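Local coordinates for tailspike protein (Siphovirus 9NA, PDB 3RIQ) that binds the lipopolysaccharide of Salmonella as the receptor of the phage and cleaves it as an endorhamnosidase, at the interface of chains A and B. Numbering follows the deposited sequence. Chains: chain A/B, Tailspike protein.

The interface of chains A and B. Residues chain A 461, 469-471, 473, 489-490, 493; chain B 454, 477-481, 484.
B:Ile478, B:Gln479 and A:Glu469 bury the most surface in this patch, where the start of strand 470-479 of chain A meets the end of the same strand in chain B. Main-chain bonds join the two edges. A:Ser471 N, the backbone amide, gives a hydrogen bond to B:Ile478 O (2.9 Å), arriving from above the carbonyl plane, while B:Gly481 N reaches a lone pair of A:Glu469 O almost straight (3.0 Å) from the turn that follows the strand.

B:Ile478 turns its CG1 branch anti to the backbone N (chi1 -163°), which leaves CG2 in the crowded position between N and the carbonyl carbon. CG2 thereby packs against A:Ser471 and, at 3.9 Å, against CB of A:Glu469; the two longer side chains cross obliquely, with the glutamate bent at chi2. The hydroxyl OG of A:Ser471, itself in the crowded position, bridges two segments of chain B: it donates to a lone pair of B:Ser454 O (2.7 Å) and accepts from B:Ile478 N (3.1 Å). The beta-carbons of A:Ser471 and B:Ser454 press together tightly beside this bridge.

On the other side of the strand pair, B:Gln479 extends with CG anti to the backbone N and then bends at chi2 (68°), which sets its amide between A:Ala470 CB on one face and A:Gly493 CA on the other. Its OE1 takes a hydrogen bond on a lone pair from A:Asn490 ND2 (3.0 Å); the side chains cross at about a right angle, their amide planes 68° apart. The same ND2 also donates to A:Ser471 O within chain A (2.9 Å), so the asparagine amide is fixed in rotation, and CG2 of B:Val484 rests against its CG.

The patch lies in the C-terminal part of the trimeric tailspike, beyond the right-handed beta-helix, where strands of neighbouring subunits are joined edge to edge.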
loop_
_atom_site.group_PDB
_atom_site.type_symbol
_atom_site.label_atom_id
_atom_site.label_comp_id
_atom_site.label_asym_id
_atom_site.label_seq_id
_atom_site.Cartn_x
_atom_site.Cartn_y
_atom_site.Cartn_z
ATOM N N CYS A 461 17.209 33.217 14.149
ATOM C CA CYS A 461 17.891 33.939 13.075
ATOM C C CYS A 461 17.565 35.415 13.135
ATOM O O CYS A 461 16.404 35.807 13.033
ATOM C CB CYS A 461 17.485 33.380 11.709
ATOM S SG CYS A 461 18.290 34.272 10.327
ATOM N N GLU A 469 24.339 35.326 7.289
ATOM C CA GLU A 469 23.395 35.057 8.349
ATOM C C GLU A 469 23.943 35.436 9.736
ATOM O O GLU A 469 25.170 35.367 9.990
ATOM C CB GLU A 469 23.056 33.567 8.352
ATOM C CG GLU A 469 22.451 33.049 7.033
ATOM C CD GLU A 469 23.478 32.551 5.993
ATOM O OE1 GLU A 469 24.730 32.706 6.161
ATOM O OE2 GLU A 469 22.999 31.997 4.986
ATOM N N ALA A 470 23.035 35.863 10.616
ATOM C CA ALA A 470 23.357 36.092 12.028
ATOM C C ALA A 470 22.280 35.432 12.876
ATOM O O ALA A 470 21.086 35.468 12.532
ATOM C CB ALA A 470 23.447 37.571 12.363
ATOM N N SER A 471 22.711 34.831 13.987
ATOM C CA SER A 471 21.803 34.139 14.886
ATOM C C SER A 471 22.197 34.241 16.361
ATOM O O SER A 471 23.356 34.552 16.712
ATOM C CB SER A 471 21.709 32.643 14.516
ATOM O OG SER A 471 22.898 31.956 14.921
ATOM N N VAL A 473 21.865 31.539 19.707
ATOM C CA VAL A 473 21.523 30.177 20.165
ATOM C C VAL A 473 21.147 30.259 21.649
ATOM O O VAL A 473 21.799 30.986 22.417
ATOM C CB VAL A 473 22.728 29.265 19.914
ATOM C CG1 VAL A 473 22.627 27.897 20.675
ATOM C CG2 VAL A 473 22.901 29.056 18.400
ATOM N N LEU A 489 24.240 32.118 23.186
ATOM C CA LEU A 489 25.475 32.374 22.433
ATOM C C LEU A 489 25.216 33.426 21.365
ATOM O O LEU A 489 24.209 33.355 20.642
ATOM C CB LEU A 489 26.011 31.111 21.748
ATOM C CG LEU A 489 26.434 29.906 22.596
ATOM C CD1 LEU A 489 27.669 30.170 23.446
ATOM C CD2 LEU A 489 25.302 29.446 23.453
ATOM N N ASN A 490 26.127 34.405 21.283
ATOM C CA ASN A 490 26.115 35.449 20.249
ATOM C C ASN A 490 24.969 36.478 20.360
ATOM O O ASN A 490 24.520 37.018 19.344
ATOM C CB ASN A 490 26.191 34.830 18.827
ATOM C CG ASN A 490 26.622 35.848 17.769
ATOM O OD1 ASN A 490 27.525 36.679 18.041
ATOM N ND2 ASN A 490 25.979 35.818 16.589
ATOM N N GLY A 493 25.355 39.831 18.423
ATOM C CA GLY A 493 26.492 39.681 17.538
ATOM C C GLY A 493 27.840 39.811 18.230
ATOM O O GLY A 493 28.860 39.930 17.546
ATOM N N SER B 454 21.367 28.359 11.549
ATOM C CA SER B 454 21.524 29.304 12.652
ATOM C C SER B 454 22.114 28.623 13.900
ATOM O O SER B 454 22.630 29.289 14.794
ATOM C CB SER B 454 20.172 29.956 12.988
ATOM O OG SER B 454 19.805 30.927 11.992
ATOM N N ALA B 477 26.669 29.451 17.159
ATOM C CA ALA B 477 25.787 30.344 16.407
ATOM C C ALA B 477 26.484 30.779 15.107
ATOM O O ALA B 477 27.505 30.201 14.724
ATOM C CB ALA B 477 25.424 31.590 17.263
ATOM N N ILE B 478 25.919 31.776 14.432
ATOM C CA ILE B 478 26.491 32.277 13.183
ATOM C C ILE B 478 26.426 33.817 13.211
ATOM O O ILE B 478 25.530 34.406 13.828
ATOM C CB ILE B 478 25.746 31.656 11.927
ATOM C CG1 ILE B 478 26.574 31.827 10.630
ATOM C CG2 ILE B 478 24.302 32.193 11.793
ATOM C CD1 ILE B 478 26.094 30.949 9.427
ATOM N N GLN B 479 27.383 34.443 12.528
ATOM C CA GLN B 479 27.437 35.913 12.398
ATOM C C GLN B 479 28.179 36.270 11.099
ATOM O O GLN B 479 29.264 35.756 10.860
ATOM C CB GLN B 479 28.180 36.540 13.605
ATOM C CG GLN B 479 28.166 38.066 13.619
ATOM C CD GLN B 479 26.793 38.649 13.867
ATOM O OE1 GLN B 479 26.039 38.148 14.700
ATOM N NE2 GLN B 479 26.454 39.719 13.128
ATOM N N ASP B 480 27.573 37.119 10.256
ATOM C CA ASP B 480 28.165 37.450 8.945
ATOM C C ASP B 480 28.492 36.181 8.164
ATOM O O ASP B 480 29.477 36.131 7.428
ATOM C CB ASP B 480 29.419 38.344 9.088
ATOM C CG ASP B 480 29.148 39.612 9.858
ATOM O OD1 ASP B 480 28.000 40.138 9.839
ATOM O OD2 ASP B 480 30.094 40.083 10.507
ATOM N N GLY B 481 27.637 35.165 8.297
ATOM C CA GLY B 481 27.791 33.955 7.505
ATOM C C GLY B 481 28.845 32.975 7.990
ATOM O O GLY B 481 29.042 31.931 7.370
ATOM N N VAL B 484 30.241 31.236 14.890
ATOM C CA VAL B 484 30.818 32.056 15.974
ATOM C C VAL B 484 30.282 31.615 17.338
ATOM O O VAL B 484 29.325 30.848 17.419
ATOM C CB VAL B 484 30.479 33.576 15.826
ATOM C CG1 VAL B 484 31.060 34.180 14.559
ATOM C CG2 VAL B 484 28.995 33.821 15.927
#